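Exosome complex component Rrp42 (Archaeoglobus fulgidus, PDB 3M7N) probably serves as a non-catalytic subunit of the archaeal RNA-degrading exosome, helping to shape the active site of its Rrp41 partner. Local coordinates at residues V7-R19 with K195-V207. Sequence-based numbering, arbitrary orientation.
Sequences VDIKRDYVLSKLR and KYLVDPSREEMSV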
# COMPACT_ATOMS: atom_id res chain seq x y z
N VAL H 7 24.81 14.68 -0.01
CA VAL H 7 24.66 14.74 1.44
C VAL H 7 25.89 14.19 2.16
O VAL H 7 26.47 14.84 3.03
CB VAL H 7 23.38 14.00 1.92
CG1 VAL H 7 23.35 13.84 3.45
CG2 VAL H 7 22.12 14.70 1.41
N ASP H 8 26.31 12.99 1.77
CA ASP H 8 27.49 12.38 2.37
C ASP H 8 28.73 13.28 2.30
O ASP H 8 29.53 13.33 3.24
CB ASP H 8 27.77 11.02 1.73
CG ASP H 8 26.76 9.96 2.14
OD1 ASP H 8 26.76 8.88 1.52
OD2 ASP H 8 25.98 10.20 3.09
N ILE H 9 28.89 13.97 1.18
CA ILE H 9 30.05 14.82 0.99
C ILE H 9 29.90 16.04 1.87
O ILE H 9 30.86 16.49 2.51
CB ILE H 9 30.22 15.24 -0.47
CG1 ILE H 9 30.59 14.02 -1.33
CG2 ILE H 9 31.28 16.35 -0.61
CD1 ILE H 9 31.78 13.24 -0.79
N LYS H 10 28.68 16.56 1.91
CA LYS H 10 28.33 17.69 2.76
C LYS H 10 28.53 17.32 4.23
O LYS H 10 28.86 18.17 5.05
CB LYS H 10 26.88 18.12 2.52
CG LYS H 10 26.44 19.27 3.41
CD LYS H 10 27.11 20.54 2.97
CE LYS H 10 26.72 20.83 1.54
NZ LYS H 10 27.03 22.23 1.16
N ARG H 11 28.32 16.06 4.55
CA ARG H 11 28.57 15.57 5.89
C ARG H 11 30.06 15.72 6.24
O ARG H 11 30.42 16.19 7.32
CB ARG H 11 28.11 14.13 6.05
CG ARG H 11 28.36 13.53 7.43
CD ARG H 11 27.53 12.28 7.66
NE ARG H 11 27.90 11.62 8.91
CZ ARG H 11 28.99 10.88 9.06
NH1 ARG H 11 29.25 10.32 10.23
NH2 ARG H 11 29.83 10.69 8.04
N ASP H 12 30.93 15.33 5.31
CA ASP H 12 32.36 15.49 5.52
C ASP H 12 32.73 16.95 5.77
O ASP H 12 33.57 17.24 6.60
CB ASP H 12 33.15 14.97 4.32
CG ASP H 12 33.23 13.45 4.30
OD1 ASP H 12 33.74 12.91 3.30
OD2 ASP H 12 32.80 12.81 5.28
N TYR H 13 32.10 17.87 5.04
CA TYR H 13 32.41 19.28 5.16
C TYR H 13 32.03 19.84 6.54
O TYR H 13 32.83 20.49 7.20
CB TYR H 13 31.74 20.08 4.06
CG TYR H 13 32.18 21.53 4.06
CD1 TYR H 13 33.51 21.86 3.82
CD2 TYR H 13 31.28 22.55 4.30
CE1 TYR H 13 33.92 23.17 3.84
CE2 TYR H 13 31.69 23.87 4.31
CZ TYR H 13 33.01 24.18 4.08
OH TYR H 13 33.43 25.49 4.08
N VAL H 14 30.80 19.56 6.97
CA VAL H 14 30.36 19.93 8.30
C VAL H 14 31.27 19.33 9.37
O VAL H 14 31.67 20.01 10.30
CB VAL H 14 28.93 19.46 8.56
CG1 VAL H 14 28.53 19.73 9.99
CG2 VAL H 14 27.96 20.13 7.59
N LEU H 15 31.60 18.05 9.23
CA LEU H 15 32.41 17.40 10.25
C LEU H 15 33.81 17.99 10.29
O LEU H 15 34.42 18.12 11.35
CB LEU H 15 32.43 15.88 10.07
CG LEU H 15 31.07 15.23 10.34
CD1 LEU H 15 31.03 13.74 9.98
CD2 LEU H 15 30.61 15.46 11.79
N SER H 16 34.32 18.36 9.12
CA SER H 16 35.65 18.95 9.03
C SER H 16 35.66 20.29 9.80
O SER H 16 36.54 20.53 10.62
CB SER H 16 36.03 19.13 7.55
OG SER H 16 37.09 20.05 7.39
N LYS H 17 34.66 21.11 9.56
CA LYS H 17 34.53 22.36 10.27
C LYS H 17 34.38 22.16 11.78
O LYS H 17 34.98 22.91 12.57
CB LYS H 17 33.35 23.16 9.72
CG LYS H 17 33.53 23.54 8.25
CD LYS H 17 34.65 24.53 8.04
CE LYS H 17 34.31 25.85 8.77
NZ LYS H 17 35.15 27.03 8.33
N LEU H 18 33.60 21.16 12.17
CA LEU H 18 33.35 20.87 13.57
C LEU H 18 34.65 20.51 14.29
O LEU H 18 34.84 20.82 15.47
CB LEU H 18 32.38 19.71 13.70
CG LEU H 18 31.25 19.77 14.72
CD1 LEU H 18 30.81 18.37 15.11
CD2 LEU H 18 31.65 20.56 15.92
N ARG H 19 35.53 19.83 13.57
CA ARG H 19 36.82 19.42 14.10
C ARG H 19 37.67 20.64 14.42
O ARG H 19 38.53 20.59 15.28
CB ARG H 19 37.56 18.50 13.11
CG ARG H 19 37.15 17.02 13.21
CD ARG H 19 38.16 16.09 12.55
NE ARG H 19 38.33 16.39 11.13
CZ ARG H 19 37.52 15.92 10.18
NH1 ARG H 19 36.51 15.11 10.49
NH2 ARG H 19 37.73 16.26 8.92
N LYS H 195 29.48 16.95 21.03
CA LYS H 195 29.23 18.36 20.77
C LYS H 195 27.77 18.55 20.35
O LYS H 195 27.14 17.63 19.84
CB LYS H 195 30.17 18.88 19.69
CG LYS H 195 31.61 18.52 19.95
CD LYS H 195 32.52 19.41 19.16
CE LYS H 195 33.93 18.84 19.11
NZ LYS H 195 34.76 19.53 18.07
N TYR H 196 27.24 19.75 20.60
CA TYR H 196 25.89 20.08 20.19
C TYR H 196 25.90 21.28 19.24
O TYR H 196 26.82 22.10 19.26
CB TYR H 196 25.01 20.36 21.40
CG TYR H 196 25.55 21.43 22.31
CD1 TYR H 196 25.42 22.77 21.98
CD2 TYR H 196 26.21 21.10 23.50
CE1 TYR H 196 25.92 23.77 22.82
CE2 TYR H 196 26.71 22.09 24.35
CZ TYR H 196 26.56 23.42 24.00
OH TYR H 196 27.08 24.42 24.82
N LEU H 197 24.89 21.36 18.38
CA LEU H 197 24.71 22.52 17.51
C LEU H 197 23.24 22.90 17.55
O LEU H 197 22.37 22.22 16.97
CB LEU H 197 25.17 22.25 16.07
CG LEU H 197 26.62 21.89 15.75
CD1 LEU H 197 26.93 20.46 16.21
CD2 LEU H 197 26.93 22.04 14.25
N VAL H 198 22.98 23.99 18.28
CA VAL H 198 21.64 24.53 18.46
C VAL H 198 21.12 25.00 17.10
O VAL H 198 21.85 25.62 16.35
CB VAL H 198 21.65 25.70 19.45
CG1 VAL H 198 20.32 26.43 19.45
CG2 VAL H 198 22.02 25.21 20.87
N ASP H 199 19.86 24.68 16.80
CA ASP H 199 19.22 25.16 15.58
C ASP H 199 19.96 24.70 14.32
O ASP H 199 20.43 25.51 13.53
CB ASP H 199 19.10 26.69 15.59
CG ASP H 199 18.31 27.20 14.41
OD1 ASP H 199 18.57 28.32 13.93
OD2 ASP H 199 17.41 26.47 13.97
N PRO H 200 20.06 23.39 14.13
CA PRO H 200 20.81 22.89 12.97
C PRO H 200 20.15 23.29 11.63
O PRO H 200 18.93 23.21 11.47
CB PRO H 200 20.75 21.38 13.16
CG PRO H 200 19.46 21.17 13.89
CD PRO H 200 19.39 22.31 14.86
N SER H 201 20.97 23.73 10.69
CA SER H 201 20.49 23.94 9.34
C SER H 201 20.31 22.56 8.66
O SER H 201 20.74 21.53 9.19
CB SER H 201 21.48 24.81 8.54
OG SER H 201 22.70 24.13 8.28
N ARG H 202 19.66 22.56 7.50
CA ARG H 202 19.51 21.33 6.73
C ARG H 202 20.89 20.78 6.35
O ARG H 202 21.14 19.57 6.44
CB ARG H 202 18.60 21.56 5.51
CG ARG H 202 18.48 20.40 4.53
CD ARG H 202 17.12 20.44 3.82
NE ARG H 202 17.13 19.70 2.55
CZ ARG H 202 16.14 19.71 1.65
NH1 ARG H 202 16.27 19.02 0.53
NH2 ARG H 202 15.02 20.40 1.86
N GLU H 203 21.80 21.66 5.97
CA GLU H 203 23.14 21.23 5.61
C GLU H 203 23.79 20.51 6.77
O GLU H 203 24.44 19.48 6.60
CB GLU H 203 23.98 22.42 5.20
CG GLU H 203 23.47 23.10 3.95
CD GLU H 203 24.59 23.57 3.07
OE1 GLU H 203 24.45 23.46 1.84
OE2 GLU H 203 25.62 24.04 3.60
N GLU H 204 23.60 21.04 7.98
CA GLU H 204 24.15 20.39 9.15
C GLU H 204 23.49 19.05 9.41
O GLU H 204 24.15 18.12 9.87
CB GLU H 204 24.09 21.31 10.39
CG GLU H 204 25.07 22.49 10.31
CD GLU H 204 24.77 23.59 11.34
OE1 GLU H 204 25.73 24.27 11.78
OE2 GLU H 204 23.59 23.76 11.69
N MET H 205 22.21 18.93 9.09
CA MET H 205 21.51 17.67 9.31
C MET H 205 22.08 16.54 8.44
O MET H 205 21.82 15.38 8.67
CB MET H 205 20.01 17.82 9.06
CG MET H 205 19.26 18.70 10.07
SD MET H 205 19.42 18.21 11.80
CE MET H 205 18.75 16.54 11.74
N SER H 206 22.89 16.88 7.44
CA SER H 206 23.52 15.86 6.63
C SER H 206 24.33 14.90 7.50
O SER H 206 24.62 13.78 7.11
CB SER H 206 24.45 16.50 5.62
OG SER H 206 25.59 17.01 6.29
N VAL H 207 24.69 15.33 8.69
CA VAL H 207 25.48 14.51 9.59
C VAL H 207 24.71 13.30 10.11
O VAL H 207 25.29 12.25 10.31
CB VAL H 207 26.04 15.34 10.77
CG1 VAL H 207 26.71 14.43 11.79
CG2 VAL H 207 27.04 16.39 10.26
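The N-terminal helix of this RNase PH-family subunit packs against the short, weakly bonded helix 202-205 and the two residues after it, beyond strand 195-198 of the second exoribonuclease domain, with Val14 CG1 set against Val207 CG2 at 3.7 Å. Leu15 brings its CD2 to the same valine, and CG2 of Val14 lies over the backbone of Glu203 and Glu204. Beside this apolar patch, Arg11 sends its NE to the carbonyl O of Val207 (3.0 Å, 144° at the hydrogen). With CG anti to the backbone N and the chain extended to NE, the guanidinium turns its edge to that oxygen, while CD1 of Leu15 covers one face, 3.6 Å above its centre. NH2 of Arg11 also forms a salt bridge with an acidic side chain of another protein in the assembly, so one arginine reaches both Val207 and the partner chain. A capping box opens the short helix, with Ser201 at the N-cap: Glu204 N donates to Ser201 OG, and Ser201 N to Glu204 OE2 (2.8 Å). At its far end Ser206 OG donates to Glu203 O at 2.7 Å, and CB of Ser206 meets Val7 CG1. Lys10 curls through two successive bends (chi2 72°, chi3 60°); its NZ forms a salt bridge with Glu203 OE1 at 2.9 Å, from above the carboxylate plane. Near the other end of helix 4-19, Lys195 and Leu18 run antiparallel, Lys195 CD 3.5 Å from Leu18 CD2, and Lys195 NZ gives a weak hydrogen bond to Leu18 O.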